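Local coordinates for protein AT-less polyketide synthase (Streptomyces platensis subsp. rosaceus, PDB 4QYR) that probably catalyses the decarboxylative condensation of carrier-protein-bound acyl units as a ketosynthase domain of the modular synthase that makes isomigrastatin, at residues D71-D76 with Q91-L96; C342-V347 with F394-E399. One frame throughout, in Å; residues are numbered along the deposited sequence.

Contact 1. Residues D71-D76 with Q91-L96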
# COMPACT_ATOMS: atom_id res chain seq x y z
N ASP A 71 -10.64 -19.09 14.99
CA ASP A 71 -9.46 -19.82 15.40
C ASP A 71 -9.25 -21.05 14.53
O ASP A 71 -8.33 -21.84 14.77
CB ASP A 71 -9.55 -20.24 16.87
CG ASP A 71 -10.83 -20.98 17.21
OD1 ASP A 71 -11.91 -20.57 16.72
OD2 ASP A 71 -10.76 -21.97 17.97
N ARG A 72 -10.11 -21.23 13.52
CA ARG A 72 -10.06 -22.44 12.71
C ARG A 72 -9.33 -22.17 11.40
O ARG A 72 -9.38 -21.06 10.87
CB ARG A 72 -11.47 -22.96 12.45
CG ARG A 72 -12.33 -22.93 13.68
CD ARG A 72 -11.97 -24.09 14.59
NE ARG A 72 -12.36 -23.84 15.97
CZ ARG A 72 -12.73 -24.79 16.82
NH1 ARG A 72 -13.07 -24.48 18.07
NH2 ARG A 72 -12.77 -26.05 16.41
N PHE A 73 -8.64 -23.20 10.90
CA PHE A 73 -7.74 -23.04 9.75
C PHE A 73 -7.23 -24.39 9.28
O PHE A 73 -6.95 -25.26 10.11
CB PHE A 73 -6.55 -22.15 10.13
CG PHE A 73 -5.56 -21.93 9.02
CD1 PHE A 73 -5.96 -21.44 7.79
CD2 PHE A 73 -4.20 -22.19 9.22
CE1 PHE A 73 -5.04 -21.21 6.77
CE2 PHE A 73 -3.28 -21.97 8.21
CZ PHE A 73 -3.71 -21.48 6.97
N ASP A 74 -7.12 -24.56 7.97
CA ASP A 74 -6.62 -25.81 7.41
C ASP A 74 -5.14 -25.62 7.11
O ASP A 74 -4.78 -25.23 6.00
CB ASP A 74 -7.39 -26.19 6.15
CG ASP A 74 -7.29 -27.65 5.82
OD1 ASP A 74 -6.44 -28.35 6.41
OD2 ASP A 74 -8.08 -28.08 4.95
N ALA A 75 -4.29 -25.87 8.10
CA ALA A 75 -2.87 -25.56 7.97
C ALA A 75 -2.17 -26.60 7.11
O ALA A 75 -1.18 -26.29 6.46
CB ALA A 75 -2.21 -25.46 9.32
N ASP A 76 -2.69 -27.82 7.09
CA ASP A 76 -2.12 -28.84 6.21
C ASP A 76 -2.37 -28.54 4.75
O ASP A 76 -1.58 -28.91 3.90
CB ASP A 76 -2.68 -30.21 6.53
CG ASP A 76 -2.46 -30.57 7.95
OD1 ASP A 76 -1.49 -31.32 8.21
OD2 ASP A 76 -3.22 -30.07 8.80
N GLN A 91 -5.97 -13.24 10.63
CA GLN A 91 -6.25 -12.45 9.44
C GLN A 91 -5.55 -13.04 8.21
O GLN A 91 -6.14 -13.14 7.14
CB GLN A 91 -5.84 -11.00 9.64
CG GLN A 91 -6.57 -10.30 10.78
CD GLN A 91 -6.36 -8.80 10.78
OE1 GLN A 91 -7.31 -8.02 10.72
NE2 GLN A 91 -5.11 -8.38 10.83
N HIS A 92 -4.30 -13.45 8.35
CA HIS A 92 -3.62 -14.06 7.22
C HIS A 92 -4.26 -15.40 6.90
O HIS A 92 -4.33 -15.80 5.75
CB HIS A 92 -2.13 -14.26 7.50
CG HIS A 92 -1.39 -13.01 7.85
ND1 HIS A 92 -0.04 -12.86 7.65
CD2 HIS A 92 -1.82 -11.85 8.41
CE1 HIS A 92 0.34 -11.67 8.07
NE2 HIS A 92 -0.72 -11.03 8.53
N ARG A 93 -4.74 -16.09 7.92
CA ARG A 93 -5.27 -17.43 7.73
C ARG A 93 -6.59 -17.38 6.98
O ARG A 93 -6.78 -18.09 6.00
CB ARG A 93 -5.46 -18.16 9.06
CG ARG A 93 -4.29 -18.04 10.01
CD ARG A 93 -4.29 -19.14 11.00
NE ARG A 93 -3.74 -18.72 12.28
CZ ARG A 93 -4.36 -18.88 13.44
NH1 ARG A 93 -5.56 -19.44 13.49
NH2 ARG A 93 -3.78 -18.48 14.57
N LEU A 94 -7.50 -16.52 7.43
CA LEU A 94 -8.78 -16.39 6.75
C LEU A 94 -8.64 -15.77 5.36
O LEU A 94 -9.43 -16.06 4.47
CB LEU A 94 -9.76 -15.57 7.59
CG LEU A 94 -10.26 -16.19 8.90
CD1 LEU A 94 -11.73 -15.82 9.13
CD2 LEU A 94 -10.07 -17.68 8.91
N ALA A 95 -7.62 -14.93 5.18
CA ALA A 95 -7.35 -14.35 3.86
C ALA A 95 -7.09 -15.45 2.86
O ALA A 95 -7.77 -15.55 1.85
CB ALA A 95 -6.18 -13.41 3.93
N LEU A 96 -6.10 -16.28 3.18
CA LEU A 96 -5.76 -17.45 2.40
C LEU A 96 -6.99 -18.27 2.02
O LEU A 96 -7.17 -18.66 0.86
CB LEU A 96 -4.80 -18.34 3.18
CG LEU A 96 -3.33 -17.95 3.17
CD1 LEU A 96 -2.54 -18.79 4.18
CD2 LEU A 96 -2.76 -18.12 1.77
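Phe73 and Arg93 bring the two segments together, their CA atoms 6.5 Å apart where the short extended run around residues 72 and 73 passes the side of helix 90-106. The CB of Phe73 points toward the helix, and chi1 of 180° sets CG anti to the backbone N, 3.6 Å from Arg93 CD. One ring face lies on the aliphatic part of Arg93: Arg93 CB sits 3.8 Å from the Phe73 ring centroid, 21° off the normal, in a CH-pi contact, and Arg93 CD reaches Phe73 CD2 at 3.5 Å. The backbone N of Ala75 lies over the opposite face, toward the rim. Phe73 CZ meets Leu96 CD1 at 4.0 Å, while Leu94 CD2 packs against the carbonyl O of Arg72 at the same distance. The Arg93 guanidinium, its plane turned 41° from the ring, passes on toward the backbone of Asp71; NE is held by the carbonyl O of Met88 and NH1 weakly by that of Tyr603. Asp71 itself forms a salt bridge with Arg602, and the 72-73 strand pairs with strand 601-602 near the C-terminal end. The helix therefore offers Phe73 carbon rather than charge, the arginine methylenes acting as a greasy surface.

Contact 2. Residues C342-V347 with F394-E399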
# COMPACT_ATOMS: atom_id res chain seq x y z
N CYS A 342 -32.74 8.52 -6.47
CA CYS A 342 -31.82 7.39 -6.43
C CYS A 342 -31.84 6.74 -5.06
O CYS A 342 -31.84 7.42 -4.04
CB CYS A 342 -30.41 7.85 -6.80
SG CYS A 342 -29.11 6.67 -6.39
N ALA A 343 -31.84 5.41 -5.02
CA ALA A 343 -31.89 4.66 -3.78
C ALA A 343 -30.56 4.70 -3.01
O ALA A 343 -29.47 4.83 -3.59
CB ALA A 343 -32.27 3.24 -4.05
N LEU A 344 -30.65 4.57 -1.70
CA LEU A 344 -29.50 4.78 -0.83
C LEU A 344 -29.48 3.77 0.31
O LEU A 344 -30.53 3.40 0.83
CB LEU A 344 -29.54 6.20 -0.29
CG LEU A 344 -28.42 6.57 0.64
CD1 LEU A 344 -27.18 6.82 -0.19
CD2 LEU A 344 -28.83 7.80 1.36
N GLY A 345 -28.29 3.31 0.69
CA GLY A 345 -28.21 2.31 1.73
C GLY A 345 -26.85 2.01 2.32
O GLY A 345 -25.84 2.64 1.97
N SER A 346 -26.81 1.03 3.21
CA SER A 346 -25.58 0.69 3.91
C SER A 346 -25.65 -0.64 4.66
O SER A 346 -26.45 -0.82 5.57
CB SER A 346 -25.22 1.78 4.91
OG SER A 346 -24.00 1.45 5.53
N VAL A 347 -24.76 -1.55 4.28
CA VAL A 347 -24.73 -2.87 4.87
C VAL A 347 -24.28 -2.83 6.33
O VAL A 347 -24.59 -3.74 7.11
CB VAL A 347 -23.80 -3.78 4.06
CG1 VAL A 347 -22.34 -3.42 4.34
CG2 VAL A 347 -24.12 -5.24 4.33
N PHE A 394 -32.29 11.69 -3.01
CA PHE A 394 -31.89 10.35 -2.56
C PHE A 394 -32.86 9.77 -1.56
O PHE A 394 -33.21 10.42 -0.57
CB PHE A 394 -30.51 10.38 -1.93
CG PHE A 394 -29.40 10.63 -2.89
CD1 PHE A 394 -28.63 9.58 -3.36
CD2 PHE A 394 -29.11 11.92 -3.32
CE1 PHE A 394 -27.60 9.79 -4.25
CE2 PHE A 394 -28.08 12.15 -4.21
CZ PHE A 394 -27.32 11.08 -4.68
N GLU A 395 -33.27 8.53 -1.79
CA GLU A 395 -34.18 7.85 -0.88
C GLU A 395 -33.47 6.73 -0.13
O GLU A 395 -32.72 5.95 -0.72
CB GLU A 395 -35.37 7.31 -1.67
CG GLU A 395 -36.55 6.87 -0.83
CD GLU A 395 -37.66 6.27 -1.69
OE1 GLU A 395 -37.97 6.84 -2.76
OE2 GLU A 395 -38.22 5.22 -1.29
N VAL A 396 -33.68 6.64 1.17
CA VAL A 396 -33.19 5.50 1.92
C VAL A 396 -34.16 4.34 1.74
O VAL A 396 -35.36 4.51 1.89
CB VAL A 396 -33.06 5.79 3.40
CG1 VAL A 396 -32.61 4.54 4.14
CG2 VAL A 396 -32.10 6.94 3.63
N VAL A 397 -33.64 3.17 1.40
CA VAL A 397 -34.44 1.96 1.25
C VAL A 397 -34.67 1.30 2.59
O VAL A 397 -33.77 0.65 3.12
CB VAL A 397 -33.77 0.93 0.33
CG1 VAL A 397 -34.63 -0.32 0.20
CG2 VAL A 397 -33.49 1.55 -1.02
N ARG A 398 -35.87 1.45 3.15
CA ARG A 398 -36.15 0.86 4.44
C ARG A 398 -37.11 -0.31 4.26
O ARG A 398 -37.59 -0.90 5.23
CB ARG A 398 -36.72 1.92 5.39
CG ARG A 398 -35.83 3.13 5.50
CD ARG A 398 -36.44 4.19 6.39
NE ARG A 398 -37.48 4.97 5.73
CZ ARG A 398 -38.15 5.96 6.31
NH1 ARG A 398 -37.89 6.29 7.56
NH2 ARG A 398 -39.08 6.63 5.64
N GLU A 399 -37.36 -0.63 3.00
CA GLU A 399 -38.37 -1.60 2.61
C GLU A 399 -37.84 -2.46 1.46
O GLU A 399 -37.48 -1.94 0.41
CB GLU A 399 -39.67 -0.90 2.16
CG GLU A 399 -39.55 0.12 0.98
CD GLU A 399 -38.78 1.43 1.27
OE1 GLU A 399 -38.14 1.55 2.33
OE2 GLU A 399 -38.82 2.37 0.44
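Glu395 N donates to Cys342 O at 2.9 Å, and two residues further along each strand Val397 N donates to Leu344 O at 3.2 Å with an N-H...O angle of 169°. These bonds join strands 342-345 and 394-396 as parallel neighbours at one end of the large mixed sheet of the thiolase-like ketosynthase fold, with 394-396 the outermost strand of the chain at that end. Cys342 pairs with Phe394, Ala343 with Glu395 and Leu344 with Val396. The short axes run 44° apart, a marked twist. Between the two bonds, Glu395 O stands 2.7 Å from Leu344 N. On the sheet face carrying Cys342, Leu344, Phe394 and Val396, Cys342 SG makes an oblique sulfur-aromatic contact with the Phe394 ring, 4.1 Å from Phe394 CE1, and Leu344 CD1 comes to 4.4 Å from Phe394 CD1. Leu344 CD2 lies 4.1 Å from Val396 CG2, the two side chains meeting at a slant. Helix 313-331 covers this face, with Leu321 touching both Leu344 and Phe394, and Phe227 adds to it against Leu344 and Val396. The other face holds Ala343 and Glu395, whose carboxylate makes a salt bridge with Arg401. Beyond the last paired residues, Val397 turns one branch back over the alanine, its CG2 3.7 Å from Ala343 CB.

Both contacts are largely buried and belong to the one ketosynthase domain, yet they share no helix or strand and lie on opposite sides of the chain's centre, their own centres about 35 Å apart. Contact 1 sits nearer the middle of the chain and joins a helix to a short strand through side chains, above all an aromatic ring on an arginine's methylenes. Contact 2 lies farther out, at the end of the main sheet, and depends first on backbone bonding, with apolar packing added on one face. Charged groups find partners beyond both: in contact 1 Asp71 is paired with Arg602 of the C-terminal segment while Arg93 is held by Met88 O, and in contact 2 Glu395 finds its salt-bridge partner in Arg401.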